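Local coordinates for assembly chaperone of ribosomal protein L4 (Acl4) (Chaetomium thermophilum, PDB 5TQB) that probably acts as a dedicated assembly chaperone that binds newly made ribosomal protein L4 with a superhelical TPR-type scaffold, at residues E6-A11 with L45-Q50; G268-Y273 with K325-S330. All blocks are in the same frame, centred on the assembly; numbering follows the deposited sequence.

Interaction 1. Residues E6-A11 with L45-Q50; sequences ELLDRA and LTLLGQ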
loop_
_atom_site.group_PDB
_atom_site.type_symbol
_atom_site.label_atom_id
_atom_site.label_comp_id
_atom_site.label_asym_id
_atom_site.label_seq_id
_atom_site.Cartn_x
_atom_site.Cartn_y
_atom_site.Cartn_z
ATOM N N GLU B 6 9.938 -21.030 -20.313
ATOM C CA GLU B 6 10.360 -19.689 -20.702
ATOM C C GLU B 6 9.149 -18.779 -20.845
ATOM O O GLU B 6 9.203 -17.600 -20.493
ATOM C CB GLU B 6 11.147 -19.726 -22.019
ATOM C CG GLU B 6 11.689 -18.362 -22.454
ATOM C CD GLU B 6 12.549 -18.424 -23.720
ATOM O OE1 GLU B 6 12.734 -17.364 -24.358
ATOM O OE2 GLU B 6 13.047 -19.518 -24.073
ATOM N N LEU B 7 8.050 -19.328 -21.355
ATOM C CA LEU B 7 6.800 -18.578 -21.448
ATOM C C LEU B 7 6.236 -18.213 -20.076
ATOM O O LEU B 7 5.642 -17.149 -19.915
ATOM C CB LEU B 7 5.756 -19.367 -22.235
ATOM C CG LEU B 7 5.779 -19.211 -23.756
ATOM C CD1 LEU B 7 7.188 -19.100 -24.294
ATOM C CD2 LEU B 7 5.051 -20.376 -24.407
ATOM N N LEU B 8 6.410 -19.092 -19.092
ATOM C CA LEU B 8 5.952 -18.802 -17.733
ATOM C C LEU B 8 6.748 -17.653 -17.133
ATOM O O LEU B 8 6.196 -16.798 -16.441
ATOM C CB LEU B 8 6.083 -20.031 -16.830
ATOM C CG LEU B 8 5.147 -21.212 -17.093
ATOM C CD1 LEU B 8 5.364 -22.297 -16.043
ATOM C CD2 LEU B 8 3.688 -20.778 -17.114
ATOM N N ASP B 9 8.049 -17.643 -17.397
ATOM C CA ASP B 9 8.913 -16.586 -16.900
ATOM C C ASP B 9 8.569 -15.274 -17.589
ATOM O O ASP B 9 8.535 -14.223 -16.956
ATOM C CB ASP B 9 10.380 -16.946 -17.128
ATOM C CG ASP B 9 10.778 -18.233 -16.429
ATOM O OD1 ASP B 9 10.014 -18.691 -15.554
ATOM O OD2 ASP B 9 11.856 -18.785 -16.752
ATOM N N ARG B 10 8.300 -15.344 -18.885
ATOM C CA ARG B 10 7.935 -14.159 -19.645
ATOM C C ARG B 10 6.637 -13.552 -19.110
ATOM O O ARG B 10 6.553 -12.347 -18.890
ATOM C CB ARG B 10 7.792 -14.512 -21.126
ATOM C CG ARG B 10 7.373 -13.359 -22.022
ATOM C CD ARG B 10 8.391 -12.228 -22.023
ATOM N NE ARG B 10 7.912 -11.086 -22.801
ATOM C CZ ARG B 10 8.283 -9.825 -22.599
ATOM N NH1 ARG B 10 9.152 -9.524 -21.642
ATOM N NH2 ARG B 10 7.781 -8.860 -23.357
ATOM N N ALA B 11 5.629 -14.389 -18.895
ATOM C CA ALA B 11 4.347 -13.912 -18.401
ATOM C C ALA B 11 4.501 -13.305 -17.008
ATOM O O ALA B 11 3.838 -12.324 -16.674
ATOM C CB ALA B 11 3.332 -15.037 -18.383
ATOM N N LEU B 45 -1.071 -22.976 -13.685
ATOM C CA LEU B 45 -2.428 -22.678 -13.251
ATOM C C LEU B 45 -2.413 -21.630 -12.142
ATOM O O LEU B 45 -3.282 -20.761 -12.085
ATOM C CB LEU B 45 -3.121 -23.960 -12.793
ATOM C CG LEU B 45 -3.376 -24.961 -13.920
ATOM C CD1 LEU B 45 -3.634 -26.361 -13.369
ATOM C CD2 LEU B 45 -4.539 -24.489 -14.779
ATOM N N THR B 46 -1.415 -21.705 -11.268
ATOM C CA THR B 46 -1.252 -20.706 -10.220
ATOM C C THR B 46 -1.097 -19.324 -10.843
ATOM O O THR B 46 -1.760 -18.370 -10.428
ATOM C CB THR B 46 -0.024 -21.016 -9.347
ATOM O OG1 THR B 46 -0.259 -22.219 -8.613
ATOM C CG2 THR B 46 0.263 -19.895 -8.366
ATOM N N LEU B 47 -0.229 -19.230 -11.850
ATOM C CA LEU B 47 0.049 -17.962 -12.510
ATOM C C LEU B 47 -1.198 -17.413 -13.185
ATOM O O LEU B 47 -1.509 -16.231 -13.070
ATOM C CB LEU B 47 1.165 -18.134 -13.539
ATOM C CG LEU B 47 1.517 -16.901 -14.367
ATOM C CD1 LEU B 47 1.968 -15.768 -13.472
ATOM C CD2 LEU B 47 2.601 -17.241 -15.380
ATOM N N LEU B 48 -1.911 -18.280 -13.893
ATOM C CA LEU B 48 -3.169 -17.891 -14.510
ATOM C C LEU B 48 -4.168 -17.426 -13.448
ATOM O O LEU B 48 -5.022 -16.579 -13.713
ATOM C CB LEU B 48 -3.741 -19.056 -15.321
ATOM C CG LEU B 48 -3.163 -19.218 -16.728
ATOM C CD1 LEU B 48 -3.479 -20.597 -17.284
ATOM C CD2 LEU B 48 -3.705 -18.143 -17.646
ATOM N N GLY B 49 -4.042 -17.972 -12.241
ATOM C CA GLY B 49 -4.885 -17.575 -11.129
ATOM C C GLY B 49 -4.569 -16.168 -10.659
ATOM O O GLY B 49 -5.477 -15.348 -10.505
ATOM N N GLN B 50 -3.284 -15.901 -10.418
ATOM C CA GLN B 50 -2.816 -14.571 -10.023
ATOM C C GLN B 50 -3.252 -13.521 -11.037
ATOM O O GLN B 50 -3.691 -12.434 -10.668
ATOM C CB GLN B 50 -1.285 -14.523 -9.940
ATOM C CG GLN B 50 -0.646 -15.478 -8.951
ATOM C CD GLN B 50 0.866 -15.584 -9.128
ATOM O OE1 GLN B 50 1.441 -14.973 -10.024
ATOM N NE2 GLN B 50 1.509 -16.365 -8.268
#

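Interaction 2. Residues G268-Y273 with K325-S330; sequences GGYARY and KELIAS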
loop_
_atom_site.group_PDB
_atom_site.type_symbol
_atom_site.label_atom_id
_atom_site.label_comp_id
_atom_site.label_asym_id
_atom_site.label_seq_id
_atom_site.Cartn_x
_atom_site.Cartn_y
_atom_site.Cartn_z
ATOM N N GLY B 268 -10.457 8.874 7.478
ATOM C CA GLY B 268 -9.683 10.028 7.900
ATOM C C GLY B 268 -10.592 11.147 8.368
ATOM O O GLY B 268 -10.308 11.830 9.353
ATOM N N GLY B 269 -11.697 11.334 7.657
ATOM C CA GLY B 269 -12.686 12.320 8.041
ATOM C C GLY B 269 -13.346 11.971 9.362
ATOM O O GLY B 269 -13.568 12.841 10.207
ATOM N N TYR B 270 -13.658 10.692 9.540
ATOM C CA TYR B 270 -14.317 10.240 10.757
ATOM C C TYR B 270 -13.359 10.308 11.936
ATOM O O TYR B 270 -13.742 10.717 13.035
ATOM C CB TYR B 270 -14.851 8.818 10.596
ATOM C CG TYR B 270 -15.752 8.397 11.736
ATOM C CD1 TYR B 270 -15.389 7.367 12.594
ATOM C CD2 TYR B 270 -16.964 9.046 11.964
ATOM C CE1 TYR B 270 -16.210 6.988 13.640
ATOM C CE2 TYR B 270 -17.791 8.673 13.002
ATOM C CZ TYR B 270 -17.410 7.642 13.838
ATOM O OH TYR B 270 -18.229 7.266 14.877
ATOM N N ALA B 271 -12.110 9.909 11.703
ATOM C CA ALA B 271 -11.098 9.958 12.752
ATOM C C ALA B 271 -10.916 11.391 13.241
ATOM O O ALA B 271 -10.684 11.631 14.426
ATOM C CB ALA B 271 -9.779 9.400 12.248
ATOM N N ARG B 272 -11.033 12.340 12.322
ATOM C CA ARG B 272 -10.831 13.741 12.646
ATOM C C ARG B 272 -12.079 14.311 13.315
ATOM O O ARG B 272 -11.990 15.201 14.165
ATOM C CB ARG B 272 -10.453 14.518 11.377
ATOM C CG ARG B 272 -9.019 14.244 10.920
ATOM C CD ARG B 272 -8.737 14.743 9.510
ATOM N NE ARG B 272 -7.329 14.566 9.158
ATOM C CZ ARG B 272 -6.767 13.396 8.858
ATOM N NH1 ARG B 272 -5.477 13.341 8.559
ATOM N NH2 ARG B 272 -7.482 12.279 8.857
ATOM N N TYR B 273 -13.239 13.772 12.951
ATOM C CA TYR B 273 -14.500 14.156 13.582
ATOM C C TYR B 273 -14.522 13.704 15.038
ATOM O O TYR B 273 -14.914 14.465 15.930
ATOM C CB TYR B 273 -15.682 13.541 12.826
ATOM C CG TYR B 273 -17.027 13.827 13.447
ATOM C CD1 TYR B 273 -17.547 12.996 14.427
ATOM C CD2 TYR B 273 -17.780 14.923 13.049
ATOM C CE1 TYR B 273 -18.774 13.249 15.002
ATOM C CE2 TYR B 273 -19.014 15.185 13.619
ATOM C CZ TYR B 273 -19.506 14.343 14.596
ATOM O OH TYR B 273 -20.737 14.593 15.168
ATOM N N LYS B 325 -22.445 12.272 4.650
ATOM C CA LYS B 325 -23.337 13.423 4.562
ATOM C C LYS B 325 -23.805 13.857 5.952
ATOM O O LYS B 325 -23.749 15.043 6.276
ATOM C CB LYS B 325 -24.533 13.118 3.662
ATOM C CG LYS B 325 -24.166 12.938 2.195
ATOM C CD LYS B 325 -25.377 12.564 1.358
ATOM C CE LYS B 325 -24.970 12.083 -0.025
ATOM N NZ LYS B 325 -26.153 11.719 -0.856
ATOM N N GLU B 326 -24.251 12.899 6.769
ATOM C CA GLU B 326 -24.722 13.197 8.128
ATOM C C GLU B 326 -23.650 13.929 8.922
ATOM O O GLU B 326 -23.943 14.885 9.639
ATOM C CB GLU B 326 -25.070 11.918 8.893
ATOM C CG GLU B 326 -26.277 11.148 8.398
ATOM C CD GLU B 326 -26.543 9.911 9.245
ATOM O OE1 GLU B 326 -26.639 10.054 10.483
ATOM O OE2 GLU B 326 -26.638 8.797 8.683
ATOM N N LEU B 327 -22.411 13.460 8.792
ATOM C CA LEU B 327 -21.289 14.025 9.535
ATOM C C LEU B 327 -20.991 15.461 9.110
ATOM O O LEU B 327 -20.706 16.314 9.949
ATOM C CB LEU B 327 -20.047 13.148 9.368
ATOM C CG LEU B 327 -20.110 11.775 10.054
ATOM C CD1 LEU B 327 -19.004 10.850 9.550
ATOM C CD2 LEU B 327 -20.036 11.923 11.577
ATOM N N ILE B 328 -21.066 15.733 7.812
ATOM C CA ILE B 328 -20.840 17.083 7.316
ATOM C C ILE B 328 -21.940 18.013 7.820
ATOM O O ILE B 328 -21.657 19.090 8.339
ATOM C CB ILE B 328 -20.777 17.120 5.780
ATOM C CG1 ILE B 328 -19.525 16.384 5.295
ATOM C CG2 ILE B 328 -20.749 18.559 5.279
ATOM C CD1 ILE B 328 -19.459 16.170 3.799
ATOM N N ALA B 329 -23.189 17.587 7.666
ATOM C CA ALA B 329 -24.335 18.367 8.125
ATOM C C ALA B 329 -24.213 18.663 9.613
ATOM O O ALA B 329 -24.581 19.746 10.080
ATOM C CB ALA B 329 -25.624 17.620 7.845
ATOM N N SER B 330 -23.683 17.694 10.351
ATOM C CA SER B 330 -23.480 17.837 11.785
ATOM C C SER B 330 -22.420 18.886 12.127
ATOM O O SER B 330 -22.644 19.744 12.982
ATOM C CB SER B 330 -23.081 16.496 12.386
ATOM O OG SER B 330 -22.458 16.676 13.642
#

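Interaction 1. Residues E6-A11 with L45-Q50
Leu47 sends its CD2 methyl between Leu8 and Ala11, which lie one turn apart on the facing helix. That methyl rests 3.8 Å from Ala11 CB and approaches the Leu8 carbonyl oxygen equally closely, Leu47 CD2 to Leu8 O measuring 3.8 Å. The two leucines meet more loosely, Leu8 CD2 to Leu47 CD2 being 4.1 Å, and the two side chains run alongside in opposing directions, passing instead of meeting end on. Leu47 carries its CG anti to the backbone N (chi1 177°), and this extends the branch straight from its helix toward residues 6-11. Ala11 suits its place because a lone methyl lets the longer leucine come close to the helix surface, whereas Leu8, whose CB is not aimed at the partner, reaches it with its branched end, through CD2. No hydrogen bond crosses here; the interface is small, entirely apolar at the side chains, and buried. Around it, Leu47 also touches Thr12 and Leu15 of helix 4-16, beyond segment 6-11. Helix 20-32, which lies between the two in sequence, packs against both, receiving Leu8 on Ala30 and Leu48 on Ala27, while helix 58-71 takes Leu45 on Ala67 and Ala68.

Interaction 2. Residues G268-Y273 with K325-S330
Leu327 divides its two methyls between two tyrosines, offering one to a ring face and the other to a ring edge. Its CD2 stands over the middle of the Tyr273 ring, 3.7 Å from the centroid and only 3° off the ring normal, an almost ideal CH-pi contact. Its CD1 instead meets the rim of Tyr270, lying near the ring plane 3.6 Å from Tyr270 CD2, with the two side chains crossing at about a right angle. With chi1 at 177°, the ring of Tyr273 swings away from its own backbone N and extends across to helix 318-333. There its hydroxyl meets Ser330 one turn beyond Leu327: Tyr273 OH and Ser330 OG share a hydrogen bond of 3.1 Å, with OG near the ring plane. Tyrosine thus serves both needs, a flat apolar face for the leucine and a polar end for the small serine at the partly exposed margin. With an alanine in place of Tyr273, the face under Leu327 CD2 would probably be lost, leaving a gap, and Ser330 OG would lose its hydroxyl mate. Tyr273 also stacks with Trp296 of helix 291-313, the helix between these two in sequence. The axes of the two short segments approach to 11.2 Å and run at 38°, in broadly the same direction, consistent with alternate helices of a TPR-like alpha-solenoid.

Interactions 1 and 2 lie on opposite sides of the chain's centre, 45 Å apart between centres and about 29 Å between nearest atoms, so neither touches the other. Along the chain they follow in series, the first near the N-terminus, with segment 45-50 inside the predicted TPR, the second near the C-terminus. Each joins two helices that have one further helix between them in sequence, and both rest on leucine, though only interaction 2 adds aromatic rings and a hydrogen bond between two hydroxyls. Both also border a second protein chain of the assembly: Gln50 and Tyr270 each pack on an apolar side chain of it, consistent with a scaffold that grips its partner at widely separated points.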